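Local coordinates for fructose-bisphosphate aldolase class I (Thermoproteus tenax, PDB 1W8S), which belongs to the DeoC/LacD family of class I aldolases and folds as a TIM barrel that holds 1,6-di-O-phosphono-beta-D-fructofuranose in its pocket, at residues E[66-80]-E[98-112]. The protein carries 2 engineered substitutions. Sequence-based numbering, arbitrary orientation. Where two conformers were deposited one is given.
Sequences EKYYDGSVPLILKLN and VEEAVSLGASAVGYT
Ile76, Leu77 and Lys78 pair in parallel with Ala108, Val109 and Gly110, the axes of strands 75-78 and 108-112 inclined at 34°. Both backbone polar groups of Leu77 face strand 108-112: its N donates to Ala108 O (3.0 Å), and its O accepts from Gly110 N. Leu79 N then closes on Gly110 O at 2.8 Å, almost straight. Beyond it the Asn80 side chain takes over the pairing: OD1 receives Thr112 N on an in-plane lone pair (2.9 Å), while ND2 donates to Thr112 O. With CG tucked between its own N and carbonyl carbon (chi1 54°), the Asn80 amide lies nearly flat on the Tyr111 ring, planes 12° apart, ND2 over the ring centre and 3.3 Å from CE1. Tyr111 OH itself bonds to Glu126.

On the face turned to helix 98-103, Leu77 sets CG against Ala101 CB (3.8 Å) of the helix and CB against Ala106 CB of the link that follows it, while Leu79 CD1 rests on Val109 CB of the next strand at 3.7 Å. Leu104 splits its methyls, CD1 meeting Leu77 CD2 and CD2 packing on Glu66 CA. The helix ends in a Schellman motif at Gly105, whose carbonyl shares one water with Tyr69 OH, Leu75 N and Ser107 OG. On the other face, Lys78 CE runs close to Thr112 OG1 (3.0 Å), a hydroxyl held by Glu144, and Lys78 NZ donates a hydrogen bond to Asn80 O, two residues on.

Strand 75-81 also pairs in parallel with 57-60. Helix 98-103, packed outside the sheet and leading into strand 108-113, thus makes with strand 75-81 a beta-alpha-beta unit of the TIM barrel, and the Lys78 side chain comes within about 6 Å of the bound 1,6-di-O-phosphono-beta-D-fructofuranose.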
loop_
_atom_site.group_PDB
_atom_site.type_symbol
_atom_site.label_atom_id
_atom_site.label_comp_id
_atom_site.label_asym_id
_atom_site.label_seq_id
_atom_site.Cartn_x
_atom_site.Cartn_y
_atom_site.Cartn_z
ATOM N N GLU E 66 -27.747 5.244 6.993
ATOM C CA GLU E 66 -28.290 3.904 7.279
ATOM C C GLU E 66 -29.315 3.984 8.376
ATOM O O GLU E 66 -30.354 3.357 8.299
ATOM C CB GLU E 66 -27.180 2.928 7.714
ATOM C CG GLU E 66 -27.632 1.500 7.978
ATOM C CD GLU E 66 -26.470 0.617 8.389
ATOM O OE1 GLU E 66 -26.009 0.725 9.525
ATOM O OE2 GLU E 66 -26.008 -0.178 7.562
ATOM N N LYS E 67 -28.985 4.726 9.432
ATOM C CA LYS E 67 -29.807 4.730 10.656
ATOM C C LYS E 67 -31.009 5.674 10.589
ATOM O O LYS E 67 -32.010 5.467 11.287
ATOM C CB LYS E 67 -28.909 5.087 11.863
ATOM C CG LYS E 67 -28.486 3.916 12.714
ATOM C CD LYS E 67 -27.635 2.981 11.969
ATOM C CE LYS E 67 -27.034 1.868 12.854
ATOM N NZ LYS E 67 -25.804 1.362 12.111
ATOM N N TYR E 68 -30.906 6.720 9.771
ATOM C CA TYR E 68 -31.892 7.811 9.769
ATOM C C TYR E 68 -32.561 8.170 8.443
ATOM O O TYR E 68 -33.663 8.729 8.453
ATOM C CB TYR E 68 -31.247 9.095 10.312
ATOM C CG TYR E 68 -30.876 9.010 11.775
ATOM C CD1 TYR E 68 -31.800 9.328 12.770
ATOM C CD2 TYR E 68 -29.620 8.596 12.162
ATOM C CE1 TYR E 68 -31.459 9.242 14.103
ATOM C CE2 TYR E 68 -29.283 8.510 13.487
ATOM C CZ TYR E 68 -30.201 8.833 14.450
ATOM O OH TYR E 68 -29.851 8.750 15.769
ATOM N N TYR E 69 -31.904 7.909 7.314
ATOM C CA TYR E 69 -32.442 8.369 6.043
ATOM C C TYR E 69 -33.752 7.688 5.768
ATOM O O TYR E 69 -33.861 6.475 5.916
ATOM C CB TYR E 69 -31.506 8.120 4.875
ATOM C CG TYR E 69 -32.034 8.741 3.608
ATOM C CD1 TYR E 69 -32.295 10.118 3.536
ATOM C CD2 TYR E 69 -32.304 7.962 2.491
ATOM C CE1 TYR E 69 -32.768 10.708 2.375
ATOM C CE2 TYR E 69 -32.801 8.530 1.329
ATOM C CZ TYR E 69 -33.014 9.894 1.251
ATOM O OH TYR E 69 -33.496 10.391 0.057
ATOM N N ASP E 70 -34.735 8.499 5.401
ATOM C CA ASP E 70 -36.145 8.092 5.299
ATOM C C ASP E 70 -36.742 8.403 3.916
ATOM O O ASP E 70 -37.965 8.348 3.721
ATOM C CB ASP E 70 -36.957 8.772 6.418
ATOM C CG ASP E 70 -37.058 10.288 6.249
ATOM O OD1 ASP E 70 -36.427 10.900 5.337
ATOM O OD2 ASP E 70 -37.753 10.960 7.019
ATOM N N GLY E 71 -35.891 8.756 2.960
ATOM C CA GLY E 71 -36.332 8.992 1.590
ATOM C C GLY E 71 -37.022 10.324 1.300
ATOM O O GLY E 71 -37.421 10.557 0.163
ATOM N N SER E 72 -37.088 11.223 2.277
ATOM C CA SER E 72 -37.953 12.400 2.202
ATOM C C SER E 72 -37.368 13.612 1.452
ATOM O O SER E 72 -38.103 14.503 1.034
ATOM C CB SER E 72 -38.368 12.818 3.610
ATOM O OG SER E 72 -37.240 13.235 4.380
ATOM N N VAL E 73 -36.051 13.640 1.325
ATOM C CA VAL E 73 -35.313 14.666 0.599
ATOM C C VAL E 73 -34.173 13.912 -0.103
ATOM O O VAL E 73 -33.592 13.026 0.498
ATOM C CB VAL E 73 -34.715 15.670 1.613
ATOM C CG1 VAL E 73 -33.851 16.676 0.943
ATOM C CG2 VAL E 73 -35.839 16.404 2.318
ATOM N N PRO E 74 -33.834 14.232 -1.335
ATOM C CA PRO E 74 -32.704 13.554 -1.988
ATOM C C PRO E 74 -31.404 13.550 -1.169
ATOM O O PRO E 74 -31.061 14.510 -0.483
ATOM C CB PRO E 74 -32.519 14.336 -3.278
ATOM C CG PRO E 74 -33.853 14.960 -3.562
ATOM C CD PRO E 74 -34.497 15.199 -2.232
ATOM N N LEU E 75 -30.682 12.445 -1.249
ATOM C CA LEU E 75 -29.508 12.213 -0.419
ATOM C C LEU E 75 -28.241 12.188 -1.279
ATOM O O LEU E 75 -28.210 11.516 -2.289
ATOM C CB LEU E 75 -29.664 10.881 0.293
ATOM C CG LEU E 75 -28.423 10.267 0.929
ATOM C CD1 LEU E 75 -27.939 11.111 2.076
ATOM C CD2 LEU E 75 -28.734 8.850 1.381
ATOM N N ILE E 76 -27.224 12.931 -0.835
ATOM C CA ILE E 76 -25.869 12.843 -1.319
ATOM C C ILE E 76 -25.108 12.123 -0.217
ATOM O O ILE E 76 -25.030 12.612 0.915
ATOM C CB ILE E 76 -25.289 14.218 -1.571
ATOM C CG1 ILE E 76 -26.171 14.979 -2.561
ATOM C CG2 ILE E 76 -23.851 14.111 -2.092
ATOM C CD1 ILE E 76 -25.667 16.383 -2.904
ATOM N N LEU E 77 -24.620 10.927 -0.528
ATOM C CA LEU E 77 -23.825 10.122 0.408
ATOM C C LEU E 77 -22.358 10.529 0.295
ATOM O O LEU E 77 -21.701 10.356 -0.746
ATOM C CB LEU E 77 -24.031 8.654 0.133
ATOM C CG LEU E 77 -23.721 7.583 1.159
ATOM C CD1 LEU E 77 -22.425 7.807 1.854
ATOM C CD2 LEU E 77 -24.834 7.547 2.164
ATOM N N LYS E 78 -21.876 11.172 1.357
ATOM C CA LYS E 78 -20.497 11.591 1.506
ATOM C C LYS E 78 -19.656 10.362 1.828
ATOM O O LYS E 78 -19.817 9.769 2.899
ATOM C CB LYS E 78 -20.413 12.570 2.683
ATOM C CG LYS E 78 -19.018 13.082 3.012
ATOM C CD LYS E 78 -18.351 13.591 1.806
ATOM C CE LYS E 78 -17.049 14.346 2.126
ATOM N NZ LYS E 78 -16.350 13.866 3.294
ATOM N N LEU E 79 -18.826 9.940 0.882
ATOM C CA LEU E 79 -18.184 8.617 0.948
ATOM C C LEU E 79 -16.955 8.572 1.841
ATOM O O LEU E 79 -16.682 7.535 2.430
ATOM C CB LEU E 79 -17.780 8.085 -0.439
ATOM C CG LEU E 79 -18.926 7.907 -1.426
ATOM C CD1 LEU E 79 -18.337 7.793 -2.815
ATOM C CD2 LEU E 79 -19.717 6.683 -1.093
ATOM N N ASN E 80 -16.196 9.660 1.910
ATOM C CA ASN E 80 -14.979 9.659 2.696
ATOM C C ASN E 80 -15.195 10.468 3.955
ATOM O O ASN E 80 -16.300 10.897 4.225
ATOM C CB ASN E 80 -13.695 10.038 1.918
ATOM C CG ASN E 80 -13.755 11.375 1.177
ATOM O OD1 ASN E 80 -14.807 11.997 1.043
ATOM N ND2 ASN E 80 -12.606 11.777 0.627
ATOM N N VAL E 98 -19.653 3.150 -3.588
ATOM C CA VAL E 98 -20.776 3.647 -4.355
ATOM C C VAL E 98 -21.894 2.632 -4.358
ATOM O O VAL E 98 -23.053 2.999 -4.276
ATOM C CB VAL E 98 -20.340 3.957 -5.796
ATOM C CG1 VAL E 98 -21.531 4.215 -6.691
ATOM C CG2 VAL E 98 -19.364 5.136 -5.781
ATOM N N GLU E 99 -21.570 1.345 -4.471
ATOM C CA GLU E 99 -22.634 0.326 -4.502
ATOM C C GLU E 99 -23.465 0.381 -3.194
ATOM O O GLU E 99 -24.699 0.281 -3.208
ATOM C CB GLU E 99 -22.039 -1.073 -4.733
ATOM C CG GLU E 99 -23.066 -2.191 -4.625
ATOM C CD GLU E 99 -22.541 -3.594 -4.954
ATOM O OE1 GLU E 99 -21.493 -3.722 -5.592
ATOM O OE2 GLU E 99 -23.253 -4.539 -4.615
ATOM N N GLU E 100 -22.786 0.544 -2.056
ATOM C CA GLU E 100 -23.484 0.598 -0.782
ATOM C C GLU E 100 -24.316 1.880 -0.691
ATOM O O GLU E 100 -25.405 1.872 -0.127
ATOM C CB GLU E 100 -22.514 0.537 0.383
ATOM C CG GLU E 100 -21.865 -0.814 0.565
ATOM C CD GLU E 100 -20.680 -0.757 1.482
ATOM O OE1 GLU E 100 -19.645 -0.219 1.059
ATOM O OE2 GLU E 100 -20.801 -1.214 2.631
ATOM N N ALA E 101 -23.806 2.971 -1.249
ATOM C CA ALA E 101 -24.553 4.242 -1.311
ATOM C C ALA E 101 -25.889 4.095 -2.048
ATOM O O ALA E 101 -26.924 4.626 -1.618
ATOM C CB ALA E 101 -23.711 5.311 -1.948
ATOM N N VAL E 102 -25.850 3.383 -3.174
ATOM C CA VAL E 102 -27.035 3.055 -3.895
ATOM C C VAL E 102 -28.015 2.317 -3.001
ATOM O O VAL E 102 -29.188 2.712 -2.917
ATOM C CB VAL E 102 -26.714 2.238 -5.147
ATOM C CG1 VAL E 102 -27.986 1.673 -5.754
ATOM C CG2 VAL E 102 -25.999 3.160 -6.148
ATOM N N SER E 103 -27.536 1.292 -2.294
ATOM C CA SER E 103 -28.387 0.548 -1.353
ATOM C C SER E 103 -28.981 1.420 -0.204
ATOM O O SER E 103 -30.070 1.138 0.296
ATOM C CB SER E 103 -27.636 -0.655 -0.763
ATOM O OG SER E 103 -28.470 -1.374 0.157
ATOM N N LEU E 104 -28.273 2.481 0.153
ATOM C CA LEU E 104 -28.649 3.407 1.213
ATOM C C LEU E 104 -29.618 4.518 0.752
ATOM O O LEU E 104 -30.082 5.331 1.569
ATOM C CB LEU E 104 -27.367 3.981 1.847
ATOM C CG LEU E 104 -26.583 3.004 2.728
ATOM C CD1 LEU E 104 -25.298 3.603 3.193
ATOM C CD2 LEU E 104 -27.400 2.536 3.916
ATOM N N GLY E 105 -29.932 4.531 -0.549
ATOM C CA GLY E 105 -30.912 5.422 -1.120
ATOM C C GLY E 105 -30.353 6.717 -1.661
ATOM O O GLY E 105 -31.102 7.655 -1.923
ATOM N N ALA E 106 -29.050 6.763 -1.847
ATOM C CA ALA E 106 -28.377 7.947 -2.383
ATOM C C ALA E 106 -28.810 8.229 -3.805
ATOM O O ALA E 106 -28.993 7.306 -4.574
ATOM C CB ALA E 106 -26.866 7.753 -2.341
ATOM N N SER E 107 -28.970 9.514 -4.136
ATOM C CA SER E 107 -29.152 9.997 -5.510
ATOM C C SER E 107 -27.885 10.583 -6.102
ATOM O O SER E 107 -27.829 10.888 -7.293
ATOM C CB SER E 107 -30.195 11.114 -5.548
ATOM O OG SER E 107 -31.454 10.604 -5.238
ATOM N N ALA E 108 -26.897 10.812 -5.257
ATOM C CA ALA E 108 -25.545 11.163 -5.684
ATOM C C ALA E 108 -24.555 10.761 -4.598
ATOM O O ALA E 108 -24.941 10.398 -3.464
ATOM C CB ALA E 108 -25.445 12.640 -5.944
ATOM N N VAL E 109 -23.281 10.820 -4.951
ATOM C CA VAL E 109 -22.197 10.588 -4.008
ATOM C C VAL E 109 -21.265 11.773 -3.981
ATOM O O VAL E 109 -21.091 12.493 -4.983
ATOM C CB VAL E 109 -21.396 9.290 -4.277
ATOM C CG1 VAL E 109 -22.257 8.056 -3.969
ATOM C CG2 VAL E 109 -20.852 9.245 -5.690
ATOM N N GLY E 110 -20.672 11.970 -2.821
ATOM C CA GLY E 110 -19.699 13.023 -2.591
ATOM C C GLY E 110 -18.373 12.481 -2.141
ATOM O O GLY E 110 -18.276 11.481 -1.440
ATOM N N TYR E 111 -17.315 13.161 -2.536
ATOM C CA TYR E 111 -15.955 12.768 -2.186
ATOM C C TYR E 111 -15.060 14.007 -2.052
ATOM O O TYR E 111 -14.974 14.827 -2.975
ATOM C CB TYR E 111 -15.359 11.793 -3.212
ATOM C CG TYR E 111 -14.063 11.138 -2.782
ATOM C CD1 TYR E 111 -14.072 9.984 -2.026
ATOM C CD2 TYR E 111 -12.800 11.664 -3.162
ATOM C CE1 TYR E 111 -12.876 9.351 -1.655
ATOM C CE2 TYR E 111 -11.631 11.068 -2.781
ATOM C CZ TYR E 111 -11.658 9.922 -2.009
ATOM O OH TYR E 111 -10.473 9.334 -1.661
ATOM N N THR E 112 -14.436 14.141 -0.895
ATOM C CA THR E 112 -13.498 15.243 -0.639
ATOM C C THR E 112 -12.104 14.969 -1.147
ATOM O O THR E 112 -11.551 13.866 -0.949
ATOM C CB THR E 112 -13.468 15.557 0.863
ATOM O OG1 THR E 112 -14.761 16.019 1.256
ATOM C CG2 THR E 112 -12.559 16.736 1.146
HETATM O O HOH W 1 -31.888 10.091 -2.670
#